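Local coordinates for protein Stk_08120 (Sulfolobus tokodaii str. 7, PDB 2EJX) that probably serves as a fatty acid carrier, belonging to a thermoacidophile-specific family with a Bet v 1-like fold, at residues 21-26 against 131-136; 28-33 against 86-91; 32-37 against 120-125. One frame throughout, in Å; residues are numbered along the deposited sequence.

Interaction 1: residues 21-26 against 131-136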
ATOM      1  N   MET A  21      -6.246  -9.764  -0.713  1.00 22.75           N
ATOM      2  CA  MET A  21      -6.734  -8.738   0.226  1.00 23.89           C
ATOM      3  C   MET A  21      -6.060  -8.863   1.602  1.00 25.27           C
ATOM      4  O   MET A  21      -5.678  -7.853   2.224  1.00 25.61           O
ATOM      5  CB  MET A  21      -8.257  -8.832   0.361  1.00 24.64           C
ATOM      6  CG  MET A  21      -9.065  -8.426  -0.871  1.00 25.32           C
ATOM      7  SD  MET A  21      -8.813  -6.666  -1.303  1.00 26.95           S
ATOM      8  CE  MET A  21      -9.638  -5.872   0.044  1.00 26.79           C
ATOM      9  N   THR A  22      -5.965 -10.081   2.119  1.00 24.55           N
ATOM     10  CA  THR A  22      -5.275 -10.319   3.383  1.00 25.32           C
ATOM     11  C   THR A  22      -3.816  -9.855   3.382  1.00 24.46           C
ATOM     12  O   THR A  22      -3.362  -9.243   4.347  1.00 24.84           O
ATOM     13  CB  THR A  22      -5.382 -11.814   3.840  1.00 24.62           C
ATOM     14  OG1 THR A  22      -6.755 -12.164   3.964  1.00 26.47           O
ATOM     15  CG2 THR A  22      -4.725 -12.023   5.199  1.00 26.39           C
ATOM     16  N   ILE A  23      -3.071 -10.153   2.305  1.00 23.16           N
ATOM     17  CA  ILE A  23      -1.714  -9.676   2.161  1.00 22.91           C
ATOM     18  C   ILE A  23      -1.665  -8.129   2.130  1.00 23.13           C
ATOM     19  O   ILE A  23      -0.819  -7.534   2.773  1.00 23.43           O
ATOM     20  CB  ILE A  23      -0.979 -10.390   0.961  1.00 21.41           C
ATOM     21  CG1 ILE A  23      -0.841 -11.879   1.294  1.00 21.06           C
ATOM     22  CG2 ILE A  23       0.387  -9.750   0.583  1.00 21.33           C
ATOM     23  CD1 ILE A  23      -0.387 -12.747   0.058  1.00 22.66           C
ATOM     24  N   PHE A  24      -2.587  -7.504   1.442  1.00 23.59           N
ATOM     25  CA  PHE A  24      -2.626  -6.039   1.389  1.00 24.92           C
ATOM     26  C   PHE A  24      -2.910  -5.428   2.777  1.00 25.36           C
ATOM     27  O   PHE A  24      -2.472  -4.295   3.047  1.00 26.24           O
ATOM     28  CB  PHE A  24      -3.645  -5.563   0.336  1.00 25.08           C
ATOM     29  CG  PHE A  24      -3.043  -5.358  -1.021  1.00 25.79           C
ATOM     30  CD1 PHE A  24      -2.163  -4.297  -1.242  1.00 25.57           C
ATOM     31  CD2 PHE A  24      -3.342  -6.235  -2.088  1.00 25.35           C
ATOM     32  CE1 PHE A  24      -1.578  -4.093  -2.494  1.00 26.91           C
ATOM     33  CE2 PHE A  24      -2.787  -6.017  -3.341  1.00 23.44           C
ATOM     34  CZ  PHE A  24      -1.900  -4.964  -3.545  1.00 23.74           C
ATOM     35  N   SER A  25      -3.559  -6.202   3.666  1.00 25.19           N
ATOM     36  CA  SER A  25      -3.832  -5.745   5.074  1.00 24.74           C
ATOM     37  C   SER A  25      -2.595  -5.799   5.959  1.00 26.09           C
ATOM     38  O   SER A  25      -2.603  -5.314   7.091  1.00 25.22           O
ATOM     39  CB  SER A  25      -4.941  -6.582   5.715  1.00 25.69           C
ATOM     40  OG  SER A  25      -4.466  -7.846   6.170  1.00 25.84           O
ATOM     41  N   ASP A  26      -1.525  -6.442   5.487  1.00 24.90           N
ATOM     42  CA  ASP A  26      -0.227  -6.371   6.162  1.00 26.80           C
ATOM     43  C   ASP A  26       0.574  -5.136   5.733  1.00 27.32           C
ATOM     44  O   ASP A  26       1.051  -5.037   4.592  1.00 25.87           O
ATOM     45  CB  ASP A  26       0.581  -7.647   5.864  1.00 25.97           C
ATOM     46  CG  ASP A  26       1.944  -7.680   6.565  1.00 30.77           C
ATOM     47  OD1 ASP A  26       2.278  -6.736   7.336  1.00 26.23           O
ATOM     48  OD2 ASP A  26       2.693  -8.669   6.342  1.00 29.44           O
ATOM     49  N   ARG A 131       2.342 -14.730  -5.425  1.00 21.77           N
ATOM     50  CA  ARG A 131       2.721 -16.141  -5.374  1.00 22.11           C
ATOM     51  C   ARG A 131       3.921 -16.333  -4.435  1.00 21.45           C
ATOM     52  O   ARG A 131       3.931 -17.226  -3.577  1.00 22.22           O
ATOM     53  CB  ARG A 131       3.071 -16.643  -6.745  1.00 21.80           C
ATOM     54  CG  ARG A 131       3.331 -18.129  -6.784  1.00 30.03           C
ATOM     55  CD  ARG A 131       3.660 -18.584  -8.210  1.00 37.14           C
ATOM     56  NE  ARG A 131       4.915 -17.991  -8.656  1.00 41.69           N
ATOM     57  CZ  ARG A 131       6.117 -18.485  -8.380  1.00 42.15           C
ATOM     58  NH1 ARG A 131       6.242 -19.604  -7.678  1.00 42.89           N
ATOM     59  NH2 ARG A 131       7.195 -17.853  -8.807  1.00 43.17           N
ATOM     60  N   LEU A 132       4.917 -15.490  -4.618  1.00 21.34           N
ATOM     61  CA  LEU A 132       6.089 -15.471  -3.710  1.00 21.72           C
ATOM     62  C   LEU A 132       5.738 -15.123  -2.250  1.00 21.19           C
ATOM     63  O   LEU A 132       6.285 -15.748  -1.327  1.00 21.82           O
ATOM     64  CB  LEU A 132       7.154 -14.502  -4.276  1.00 21.63           C
ATOM     65  CG  LEU A 132       7.824 -15.045  -5.530  1.00 23.07           C
ATOM     66  CD1 LEU A 132       8.748 -13.956  -6.116  1.00 23.53           C
ATOM     67  CD2 LEU A 132       8.648 -16.312  -5.253  1.00 23.23           C
ATOM     68  N   GLU A 133       4.859 -14.132  -2.035  1.00 21.01           N
ATOM     69  CA  GLU A 133       4.371 -13.828  -0.674  1.00 21.74           C
ATOM     70  C   GLU A 133       3.720 -15.050  -0.036  1.00 21.98           C
ATOM     71  O   GLU A 133       3.947 -15.357   1.105  1.00 21.01           O
ATOM     72  CB  GLU A 133       3.389 -12.617  -0.691  1.00 22.63           C
ATOM     73  CG  GLU A 133       4.093 -11.264  -0.967  1.00 20.90           C
ATOM     74  CD  GLU A 133       5.082 -10.909   0.171  1.00 26.96           C
ATOM     75  OE1 GLU A 133       4.905 -11.325   1.340  1.00 25.59           O
ATOM     76  OE2 GLU A 133       6.053 -10.220  -0.138  1.00 29.98           O
ATOM     77  N   ARG A 134       2.884 -15.736  -0.791  1.00 21.70           N
ATOM     78  CA  ARG A 134       2.221 -16.931  -0.283  1.00 22.01           C
ATOM     79  C   ARG A 134       3.166 -18.064   0.126  1.00 23.54           C
ATOM     80  O   ARG A 134       2.903 -18.811   1.091  1.00 24.92           O
ATOM     81  CB  ARG A 134       1.258 -17.416  -1.347  1.00 20.74           C
ATOM     82  CG  ARG A 134       0.047 -16.504  -1.418  1.00 18.81           C
ATOM     83  CD  ARG A 134      -0.988 -17.090  -2.399  1.00 19.94           C
ATOM     84  NE  ARG A 134      -1.724 -18.170  -1.744  1.00 23.88           N
ATOM     85  CZ  ARG A 134      -2.828 -18.746  -2.228  1.00 26.64           C
ATOM     86  NH1 ARG A 134      -3.298 -18.355  -3.394  1.00 28.07           N
ATOM     87  NH2 ARG A 134      -3.456 -19.718  -1.541  1.00 27.31           N
ATOM     88  N   ILE A 135       4.238 -18.228  -0.634  1.00 24.42           N
ATOM     89  CA  ILE A 135       5.205 -19.303  -0.367  1.00 25.23           C
ATOM     90  C   ILE A 135       5.863 -18.956   0.972  1.00 26.00           C
ATOM     91  O   ILE A 135       5.969 -19.807   1.882  1.00 26.86           O
ATOM     92  CB  ILE A 135       6.273 -19.485  -1.504  1.00 25.60           C
ATOM     93  CG1 ILE A 135       5.661 -20.110  -2.763  1.00 24.58           C
ATOM     94  CG2 ILE A 135       7.412 -20.428  -1.008  1.00 23.52           C
ATOM     95  CD1 ILE A 135       6.505 -19.898  -4.016  1.00 26.58           C
ATOM     96  N   LYS A 136       6.233 -17.690   1.129  1.00 25.49           N
ATOM     97  CA  LYS A 136       6.933 -17.244   2.349  1.00 26.59           C
ATOM     98  C   LYS A 136       6.012 -17.246   3.566  1.00 26.75           C
ATOM     99  O   LYS A 136       6.434 -17.616   4.676  1.00 27.04           O
ATOM    100  CB  LYS A 136       7.530 -15.864   2.138  1.00 26.15           C
ATOM    101  CG  LYS A 136       8.143 -15.258   3.396  1.00 32.11           C
ATOM    102  CD  LYS A 136       8.312 -13.716   3.243  1.00 38.89           C
ATOM    103  CE  LYS A 136       6.953 -13.004   3.095  1.00 41.76           C
ATOM    104  NZ  LYS A 136       6.943 -11.567   3.572  1.00 41.88           N
TER
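Ile23 meets Glu133 and Arg134 in a small helix-to-helix contact of purely apolar character, although two of its three members are charged residues. It lies where helix 17-24 approaches the last turns of the long helix 105-137, and it shows how charged side chains can lend their aliphatic stems to packing. The methyl CD1 of Ile23 does all the touching: it stands 3.9 Å from CB of Glu133 and 4.1 Å from CG of Arg134. The isoleucine chain is stretched at its end (chi2 168°), which carries CD1 across to the neighbouring helix, where it crosses the arginine stem at about a right angle. In the helix-grip arrangement of Bet v 1-like proteins, two short helices follow the first strand and the long C-terminal helix closes the chain; this contact joins the first short helix to the end of the long one. Ile23 also lies against Ile130 and Arg137 of the long helix and Phe29 of helix 27-34, and is buried.

The charged ends turn to other work. Glu133 bends at chi2 (-64°), swinging its carboxylate off the line of the contact. There OE1 forms a salt bridge with Lys136 NZ at 3.0 Å, in which the hydrogen bond itself is weak, and another with Arg137, which also pairs with Asp26. Asp26 OD2 remains 6.1 Å from Glu133 OE1, and the positive charge of Arg137 probably eases the proximity of these two acids. Asp26 has a second task as the N-cap of the next helix, its OD1 accepting the N-H of Ala28. Arg134 sends its guanidinium to Gln15 and to the C-terminal carboxylate of Ile139.

Interaction 2: residues 28-33 against 86-91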
ATOM      1  N   ALA A  28       3.525  -4.311   6.294  1.00 24.72           N
ATOM      2  CA  ALA A  28       4.890  -4.655   5.913  1.00 25.78           C
ATOM      3  C   ALA A  28       4.952  -5.014   4.429  1.00 25.16           C
ATOM      4  O   ALA A  28       6.000  -4.964   3.810  1.00 25.85           O
ATOM      5  CB  ALA A  28       5.367  -5.829   6.734  1.00 26.05           C
ATOM      6  N   PHE A  29       3.814  -5.398   3.875  1.00 24.79           N
ATOM      7  CA  PHE A  29       3.724  -5.611   2.428  1.00 24.85           C
ATOM      8  C   PHE A  29       3.441  -4.308   1.711  1.00 24.23           C
ATOM      9  O   PHE A  29       4.271  -3.794   0.904  1.00 26.04           O
ATOM     10  CB  PHE A  29       2.634  -6.659   2.079  1.00 24.40           C
ATOM     11  CG  PHE A  29       2.408  -6.822   0.589  1.00 23.56           C
ATOM     12  CD1 PHE A  29       3.337  -7.558  -0.201  1.00 26.77           C
ATOM     13  CD2 PHE A  29       1.317  -6.248  -0.039  1.00 25.15           C
ATOM     14  CE1 PHE A  29       3.166  -7.693  -1.597  1.00 25.02           C
ATOM     15  CE2 PHE A  29       1.116  -6.373  -1.457  1.00 23.63           C
ATOM     16  CZ  PHE A  29       2.034  -7.119  -2.243  1.00 24.22           C
ATOM     17  N   THR A  30       2.301  -3.727   2.093  1.00 25.23           N
ATOM     18  CA  THR A  30       1.632  -2.669   1.331  1.00 24.13           C
ATOM     19  C   THR A  30       2.429  -1.361   1.306  1.00 24.07           C
ATOM     20  O   THR A  30       2.519  -0.724   0.258  1.00 23.62           O
ATOM     21  CB  THR A  30       0.222  -2.460   1.875  1.00 25.23           C
ATOM     22  OG1 THR A  30      -0.522  -3.682   1.720  1.00 23.66           O
ATOM     23  CG2 THR A  30      -0.509  -1.323   1.148  1.00 23.76           C
ATOM     24  N   ILE A  31       3.001  -0.958   2.442  1.00 24.67           N
ATOM     25  CA  ILE A  31       3.675   0.340   2.522  1.00 24.69           C
ATOM     26  C   ILE A  31       4.962   0.391   1.679  1.00 25.32           C
ATOM     27  O   ILE A  31       5.120   1.311   0.892  1.00 25.25           O
ATOM     28  CB  ILE A  31       3.878   0.822   4.028  1.00 24.25           C
ATOM     29  CG1 ILE A  31       2.535   0.877   4.763  1.00 26.69           C
ATOM     30  CG2 ILE A  31       4.568   2.145   4.114  1.00 22.48           C
ATOM     31  CD1 ILE A  31       1.550   1.828   4.203  1.00 27.02           C
ATOM     32  N   PRO A  32       5.895  -0.591   1.828  1.00 25.65           N
ATOM     33  CA  PRO A  32       7.069  -0.574   0.954  1.00 26.26           C
ATOM     34  C   PRO A  32       6.722  -0.722  -0.535  1.00 25.80           C
ATOM     35  O   PRO A  32       7.409  -0.156  -1.393  1.00 26.45           O
ATOM     36  CB  PRO A  32       7.883  -1.777   1.449  1.00 27.74           C
ATOM     37  CG  PRO A  32       7.390  -1.957   2.892  1.00 26.58           C
ATOM     38  CD  PRO A  32       5.965  -1.704   2.792  1.00 25.30           C
ATOM     39  N   GLN A  33       5.643  -1.420  -0.832  1.00 25.71           N
ATOM     40  CA  GLN A  33       5.218  -1.610  -2.244  1.00 25.18           C
ATOM     41  C   GLN A  33       4.706  -0.348  -2.912  1.00 26.33           C
ATOM     42  O   GLN A  33       4.869  -0.207  -4.134  1.00 25.64           O
ATOM     43  CB  GLN A  33       4.162  -2.705  -2.392  1.00 25.64           C
ATOM     44  CG  GLN A  33       4.654  -4.137  -2.199  1.00 27.25           C
ATOM     45  CD  GLN A  33       5.497  -4.678  -3.353  1.00 28.28           C
ATOM     46  OE1 GLN A  33       6.087  -5.783  -3.263  1.00 33.66           O
ATOM     47  NE2 GLN A  33       5.564  -3.931  -4.420  1.00 23.44           N
ATOM     48  N   LEU A  86      -4.943   5.175   2.862  1.00 25.83           N
ATOM     49  CA  LEU A  86      -4.793   4.253   1.729  1.00 25.66           C
ATOM     50  C   LEU A  86      -5.892   3.206   1.800  1.00 25.50           C
ATOM     51  O   LEU A  86      -6.019   2.492   2.804  1.00 26.78           O
ATOM     52  CB  LEU A  86      -3.419   3.582   1.769  1.00 25.36           C
ATOM     53  CG  LEU A  86      -3.039   2.574   0.670  1.00 27.24           C
ATOM     54  CD1 LEU A  86      -2.994   3.255  -0.614  1.00 24.16           C
ATOM     55  CD2 LEU A  86      -1.650   2.068   1.004  1.00 27.08           C
ATOM     56  N   TYR A  87      -6.672   3.104   0.732  1.00 25.67           N
ATOM     57  CA  TYR A  87      -7.710   2.088   0.656  1.00 26.55           C
ATOM     58  C   TYR A  87      -7.337   0.986  -0.310  1.00 25.54           C
ATOM     59  O   TYR A  87      -6.842   1.260  -1.389  1.00 24.12           O
ATOM     60  CB  TYR A  87      -8.995   2.680   0.109  1.00 28.26           C
ATOM     61  CG  TYR A  87      -9.478   3.890   0.857  1.00 30.51           C
ATOM     62  CD1 TYR A  87     -10.418   3.759   1.867  1.00 32.31           C
ATOM     63  CD2 TYR A  87      -8.980   5.168   0.553  1.00 30.57           C
ATOM     64  CE1 TYR A  87     -10.867   4.870   2.560  1.00 33.36           C
ATOM     65  CE2 TYR A  87      -9.434   6.287   1.243  1.00 35.51           C
ATOM     66  CZ  TYR A  87     -10.374   6.123   2.252  1.00 34.60           C
ATOM     67  OH  TYR A  87     -10.855   7.223   2.969  1.00 35.54           O
ATOM     68  N   ILE A  88      -7.639  -0.253   0.081  1.00 25.52           N
ATOM     69  CA  ILE A  88      -7.639  -1.381  -0.846  1.00 25.25           C
ATOM     70  C   ILE A  88      -9.046  -2.037  -0.832  1.00 26.00           C
ATOM     71  O   ILE A  88      -9.502  -2.520   0.211  1.00 24.56           O
ATOM     72  CB  ILE A  88      -6.469  -2.383  -0.566  1.00 24.68           C
ATOM     73  CG1 ILE A  88      -5.100  -1.650  -0.462  1.00 25.18           C
ATOM     74  CG2 ILE A  88      -6.407  -3.453  -1.711  1.00 24.33           C
ATOM     75  CD1 ILE A  88      -4.629  -1.302   0.992  1.00 25.72           C
ATOM     76  N   ARG A  89      -9.759  -1.991  -1.973  1.00 27.02           N
ATOM     77  CA  ARG A  89     -11.155  -2.418  -2.022  1.00 28.36           C
ATOM     78  C   ARG A  89     -11.318  -3.561  -3.015  1.00 27.49           C
ATOM     79  O   ARG A  89     -10.882  -3.445  -4.143  1.00 26.09           O
ATOM     80  CB  ARG A  89     -12.089  -1.272  -2.407  1.00 28.61           C
ATOM     81  CG  ARG A  89     -11.996  -0.035  -1.499  1.00 31.54           C
ATOM     82  CD  ARG A  89     -12.908   1.090  -2.040  1.00 32.08           C
ATOM     83  NE  ARG A  89     -12.899   2.256  -1.139  1.00 37.79           N
ATOM     84  CZ  ARG A  89     -12.969   3.528  -1.532  1.00 35.99           C
ATOM     85  NH1 ARG A  89     -13.096   3.841  -2.821  1.00 37.03           N
ATOM     86  NH2 ARG A  89     -12.941   4.491  -0.618  1.00 40.80           N
ATOM     87  N   LYS A  90     -11.904  -4.670  -2.559  1.00 27.75           N
ATOM     88  CA  LYS A  90     -12.271  -5.730  -3.450  1.00 27.70           C
ATOM     89  C   LYS A  90     -13.468  -5.261  -4.286  1.00 29.11           C
ATOM     90  O   LYS A  90     -14.469  -4.811  -3.736  1.00 29.72           O
ATOM     91  CB  LYS A  90     -12.597  -7.012  -2.655  1.00 28.09           C
ATOM     92  CG  LYS A  90     -13.275  -8.098  -3.503  1.00 27.60           C
ATOM     93  CD  LYS A  90     -13.321  -9.395  -2.785  1.00 30.34           C
ATOM     94  CE  LYS A  90     -14.210 -10.377  -3.504  1.00 33.86           C
ATOM     95  NZ  LYS A  90     -14.522 -11.567  -2.655  1.00 34.41           N
ATOM     96  N   LYS A  91     -13.372  -5.390  -5.608  1.00 28.59           N
ATOM     97  CA  LYS A  91     -14.458  -5.007  -6.510  1.00 30.30           C
ATOM     98  C   LYS A  91     -15.239  -6.217  -6.993  1.00 31.53           C
ATOM     99  O   LYS A  91     -16.467  -6.134  -7.149  1.00 32.52           O
ATOM    100  CB  LYS A  91     -13.925  -4.172  -7.671  1.00 30.11           C
ATOM    101  CG  LYS A  91     -13.196  -2.934  -7.242  1.00 32.65           C
ATOM    102  CD  LYS A  91     -13.206  -1.839  -8.311  1.00 35.38           C
ATOM    103  CE  LYS A  91     -12.544  -2.288  -9.581  1.00 35.55           C
ATOM    104  NZ  LYS A  91     -12.197  -1.138 -10.454  1.00 34.99           N
TER
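Thr30 presents its methyl group to two aliphatic residues of a strand, Leu86 and Ile88, in a compact example of how a helix can seat one small side chain on a sheet. CG2 of Thr30 lies 3.6 Å from CD2 of Leu86, the closer of its two neighbours. On the next inward-facing position of the strand, CD1 of Ile88 comes tip to tip with the same methyl at 4.1 Å. Leu86, by contrast, approaches the threonine obliquely.

The rotation of Thr30 sorts its two branches. At chi1 -61° the methyl is opposite the backbone N and faces the strand, while OG1 sits beside that N and probably bonds to the carbonyl O of Phe24, though the modelled separation is unusually short. If so, the buried hydroxyl is satisfied by the preceding helix, and the bond would help to keep the methyl from turning off the strand. Two residues on, the helix is kinked at Pro32, which has no N-H to give to the turn before. Phe29 has one face covered near its rim by CG of Gln33 and meets Phe24 edge-to-face.

Further out, backbone bonds from Leu86 to Ile75 and from Ile88 to Val73 fix the strand against 72-79, and Tyr87 bonds to Ile99 in the strand 95-102. Leu86 leans on Ile98 and Leu100 of the latter. Helix 27-34 rests on the middle of the antiparallel sheet through Thr30, which also touches Ile75, while helix 17-24 covers Ile88 with Met21 and Phe24.

Interaction 3: residues 32-37 against 120-125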
ATOM      1  N   PRO A  32       5.895  -0.591   1.828  1.00 25.65           N
ATOM      2  CA  PRO A  32       7.069  -0.574   0.954  1.00 26.26           C
ATOM      3  C   PRO A  32       6.722  -0.722  -0.535  1.00 25.80           C
ATOM      4  O   PRO A  32       7.409  -0.156  -1.393  1.00 26.45           O
ATOM      5  CB  PRO A  32       7.883  -1.777   1.449  1.00 27.74           C
ATOM      6  CG  PRO A  32       7.390  -1.957   2.892  1.00 26.58           C
ATOM      7  CD  PRO A  32       5.965  -1.704   2.792  1.00 25.30           C
ATOM      8  N   GLN A  33       5.643  -1.420  -0.832  1.00 25.71           N
ATOM      9  CA  GLN A  33       5.218  -1.610  -2.244  1.00 25.18           C
ATOM     10  C   GLN A  33       4.706  -0.348  -2.912  1.00 26.33           C
ATOM     11  O   GLN A  33       4.869  -0.207  -4.134  1.00 25.64           O
ATOM     12  CB  GLN A  33       4.162  -2.705  -2.392  1.00 25.64           C
ATOM     13  CG  GLN A  33       4.654  -4.137  -2.199  1.00 27.25           C
ATOM     14  CD  GLN A  33       5.497  -4.678  -3.353  1.00 28.28           C
ATOM     15  OE1 GLN A  33       6.087  -5.783  -3.263  1.00 33.66           O
ATOM     16  NE2 GLN A  33       5.564  -3.931  -4.420  1.00 23.44           N
ATOM     17  N   ILE A  34       4.068   0.533  -2.115  1.00 24.61           N
ATOM     18  CA  ILE A  34       3.320   1.688  -2.671  1.00 25.34           C
ATOM     19  C   ILE A  34       3.940   3.047  -2.384  1.00 24.25           C
ATOM     20  O   ILE A  34       4.037   3.901  -3.274  1.00 23.51           O
ATOM     21  CB  ILE A  34       1.813   1.640  -2.239  1.00 26.24           C
ATOM     22  CG1 ILE A  34       1.105   0.431  -2.898  1.00 24.11           C
ATOM     23  CG2 ILE A  34       1.051   2.925  -2.680  1.00 25.70           C
ATOM     24  CD1 ILE A  34      -0.140   0.029  -2.184  1.00 24.26           C
ATOM     25  N   PHE A  35       4.408   3.249  -1.147  1.00 25.83           N
ATOM     26  CA  PHE A  35       4.923   4.552  -0.758  1.00 26.13           C
ATOM     27  C   PHE A  35       6.257   4.841  -1.459  1.00 26.62           C
ATOM     28  O   PHE A  35       6.959   3.895  -1.816  1.00 26.57           O
ATOM     29  CB  PHE A  35       5.020   4.668   0.767  1.00 25.70           C
ATOM     30  CG  PHE A  35       3.740   5.136   1.407  1.00 28.55           C
ATOM     31  CD1 PHE A  35       2.538   4.481   1.149  1.00 30.19           C
ATOM     32  CD2 PHE A  35       3.724   6.266   2.213  1.00 32.10           C
ATOM     33  CE1 PHE A  35       1.335   4.912   1.714  1.00 30.17           C
ATOM     34  CE2 PHE A  35       2.512   6.724   2.778  1.00 32.52           C
ATOM     35  CZ  PHE A  35       1.330   6.033   2.543  1.00 28.76           C
ATOM     36  N   PRO A  36       6.586   6.138  -1.707  1.00 26.70           N
ATOM     37  CA  PRO A  36       7.861   6.430  -2.389  1.00 26.81           C
ATOM     38  C   PRO A  36       9.110   6.108  -1.574  1.00 26.71           C
ATOM     39  O   PRO A  36       9.305   6.684  -0.503  1.00 28.32           O
ATOM     40  CB  PRO A  36       7.814   7.945  -2.667  1.00 26.84           C
ATOM     41  CG  PRO A  36       6.460   8.411  -2.275  1.00 27.56           C
ATOM     42  CD  PRO A  36       5.803   7.369  -1.413  1.00 26.89           C
ATOM     43  N   GLY A  37       9.945   5.214  -2.093  1.00 26.28           N
ATOM     44  CA  GLY A  37      11.329   5.049  -1.604  1.00 26.81           C
ATOM     45  C   GLY A  37      11.436   4.665  -0.134  1.00 26.18           C
ATOM     46  O   GLY A  37      12.299   5.176   0.576  1.00 25.63           O
ATOM     47  N   ASP A 120       1.655   0.972 -10.932  1.00 20.65           N
ATOM     48  CA  ASP A 120       1.811   0.338 -12.242  1.00 21.09           C
ATOM     49  C   ASP A 120       2.587  -0.947 -12.157  1.00 21.95           C
ATOM     50  O   ASP A 120       2.176  -1.940 -12.726  1.00 22.27           O
ATOM     51  CB  ASP A 120       2.505   1.312 -13.226  1.00 21.53           C
ATOM     52  CG  ASP A 120       1.598   2.451 -13.674  1.00 25.33           C
ATOM     53  OD1 ASP A 120       0.406   2.444 -13.372  1.00 27.84           O
ATOM     54  OD2 ASP A 120       2.096   3.352 -14.350  1.00 29.10           O
ATOM     55  N   ARG A 121       3.733  -0.922 -11.446  1.00 21.80           N
ATOM     56  CA  ARG A 121       4.544  -2.118 -11.271  1.00 23.28           C
ATOM     57  C   ARG A 121       3.757  -3.212 -10.511  1.00 22.13           C
ATOM     58  O   ARG A 121       3.776  -4.372 -10.881  1.00 21.86           O
ATOM     59  CB  ARG A 121       5.836  -1.750 -10.500  1.00 22.88           C
ATOM     60  CG  ARG A 121       6.806  -2.926 -10.304  1.00 25.79           C
ATOM     61  CD  ARG A 121       8.028  -2.524  -9.459  1.00 23.90           C
ATOM     62  NE  ARG A 121       7.621  -1.800  -8.247  1.00 25.51           N
ATOM     63  CZ  ARG A 121       7.094  -2.355  -7.148  1.00 27.40           C
ATOM     64  NH1 ARG A 121       6.882  -3.679  -7.024  1.00 23.53           N
ATOM     65  NH2 ARG A 121       6.717  -1.542  -6.162  1.00 29.67           N
ATOM     66  N   LEU A 122       3.054  -2.837  -9.453  1.00 21.63           N
ATOM     67  CA  LEU A 122       2.210  -3.796  -8.728  1.00 23.88           C
ATOM     68  C   LEU A 122       1.132  -4.393  -9.646  1.00 24.05           C
ATOM     69  O   LEU A 122       0.947  -5.609  -9.661  1.00 25.13           O
ATOM     70  CB  LEU A 122       1.580  -3.111  -7.495  1.00 24.20           C
ATOM     71  CG  LEU A 122       1.126  -3.821  -6.233  1.00 28.94           C
ATOM     72  CD1 LEU A 122       2.263  -4.569  -5.528  1.00 27.32           C
ATOM     73  CD2 LEU A 122       0.547  -2.691  -5.323  1.00 24.58           C
ATOM     74  N   ALA A 123       0.451  -3.563 -10.433  1.00 23.70           N
ATOM     75  CA  ALA A 123      -0.598  -4.063 -11.322  1.00 23.82           C
ATOM     76  C   ALA A 123      -0.049  -5.060 -12.345  1.00 25.09           C
ATOM     77  O   ALA A 123      -0.677  -6.072 -12.620  1.00 26.43           O
ATOM     78  CB  ALA A 123      -1.301  -2.931 -12.012  1.00 24.42           C
ATOM     79  N   GLU A 124       1.121  -4.762 -12.910  1.00 25.79           N
ATOM     80  CA  GLU A 124       1.743  -5.565 -13.969  1.00 25.51           C
ATOM     81  C   GLU A 124       2.330  -6.865 -13.473  1.00 25.56           C
ATOM     82  O   GLU A 124       2.449  -7.801 -14.263  1.00 26.82           O
ATOM     83  CB  GLU A 124       2.834  -4.752 -14.708  1.00 25.86           C
ATOM     84  CG  GLU A 124       2.290  -3.621 -15.591  1.00 27.98           C
ATOM     85  CD  GLU A 124       3.320  -2.536 -15.886  1.00 30.83           C
ATOM     86  OE1 GLU A 124       4.523  -2.698 -15.528  1.00 36.07           O
ATOM     87  OE2 GLU A 124       2.911  -1.491 -16.451  1.00 36.23           O
ATOM     88  N   ASN A 125       2.709  -6.927 -12.183  1.00 23.63           N
ATOM     89  CA  ASN A 125       3.383  -8.080 -11.594  1.00 22.46           C
ATOM     90  C   ASN A 125       2.635  -8.751 -10.422  1.00 22.71           C
ATOM     91  O   ASN A 125       3.192  -9.560  -9.694  1.00 21.31           O
ATOM     92  CB  ASN A 125       4.791  -7.652 -11.154  1.00 23.67           C
ATOM     93  CG  ASN A 125       5.647  -7.215 -12.356  1.00 24.32           C
ATOM     94  OD1 ASN A 125       6.086  -8.071 -13.181  1.00 24.88           O
ATOM     95  ND2 ASN A 125       5.837  -5.902 -12.498  1.00 23.72           N
TER
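The guanidinium nitrogen NH2 of Arg121 is hydrogen-bonded to OD1 of Asn118, one turn earlier in the same helix, and lies 3.1 Å from the backbone O of Gln33 across the contact. Asn118 also gives its ND2 to the carbonyl O of Ile34, so a single amide links the arginine to the last turn of helix 27-34. Here polar groups flank an apolar patch between the two helices. Arg121 reaches the polar side of the contact by holding CG opposite its backbone N (chi1 -178°) and bending at chi3 (48°). The amide end of Gln33 then comes to the edge of the guanidinium, near its plane, the two flat groups being turned 33° apart.

Beside these polar groups Leu122 divides its methyls between two residues. CD1 lies 3.9 Å from CD of Gln33 and 4.1 Å from CB of the same side chain, so the glutamine is folded over that methyl. CD2 turns to Ile34, whose CG1 is 4.0 Å away. With Gln33 cut back to an alanine, CD1 of Leu122 would probably be less covered and the guanidinium would lack the glutamine amide at its edge, though Asn118 would still hold NH2.

Within segment 120-125, ND2 of Asn125 donates to the backbone O of Arg121 at 3.0 Å, tilted modestly from the carbonyl plane. Leu122 reaches further to Ile11 of strand 7-12, and Ile34 also touches Leu119. A second short helix lying between the curved antiparallel sheet and a long C-terminal helix is the arrangement of the helix-grip, or Bet v 1-like, fold, whose relatives commonly hold hydrophobic ligands between helix and sheet.

From the N terminus, strand 7-12 leads into helices 17-24 and 27-34, and each contact starts in this helical pair. Interaction 1 closes the longest loop, back to the final turns of helix 105-137, and encloses both others. Interaction 2 closes a shorter loop, from helix 27-34 to the strand 82-92. Interaction 3 begins where interaction 2 leaves off, sharing Pro32 and Gln33, and runs past that strand to the middle of the long helix, so their loops overlap. Phe24 CZ, 3.8 Å from Leu122 CD2, connects interactions 1 and 3. Together the three tie both short helices to the long helix, and the second also to the sheet.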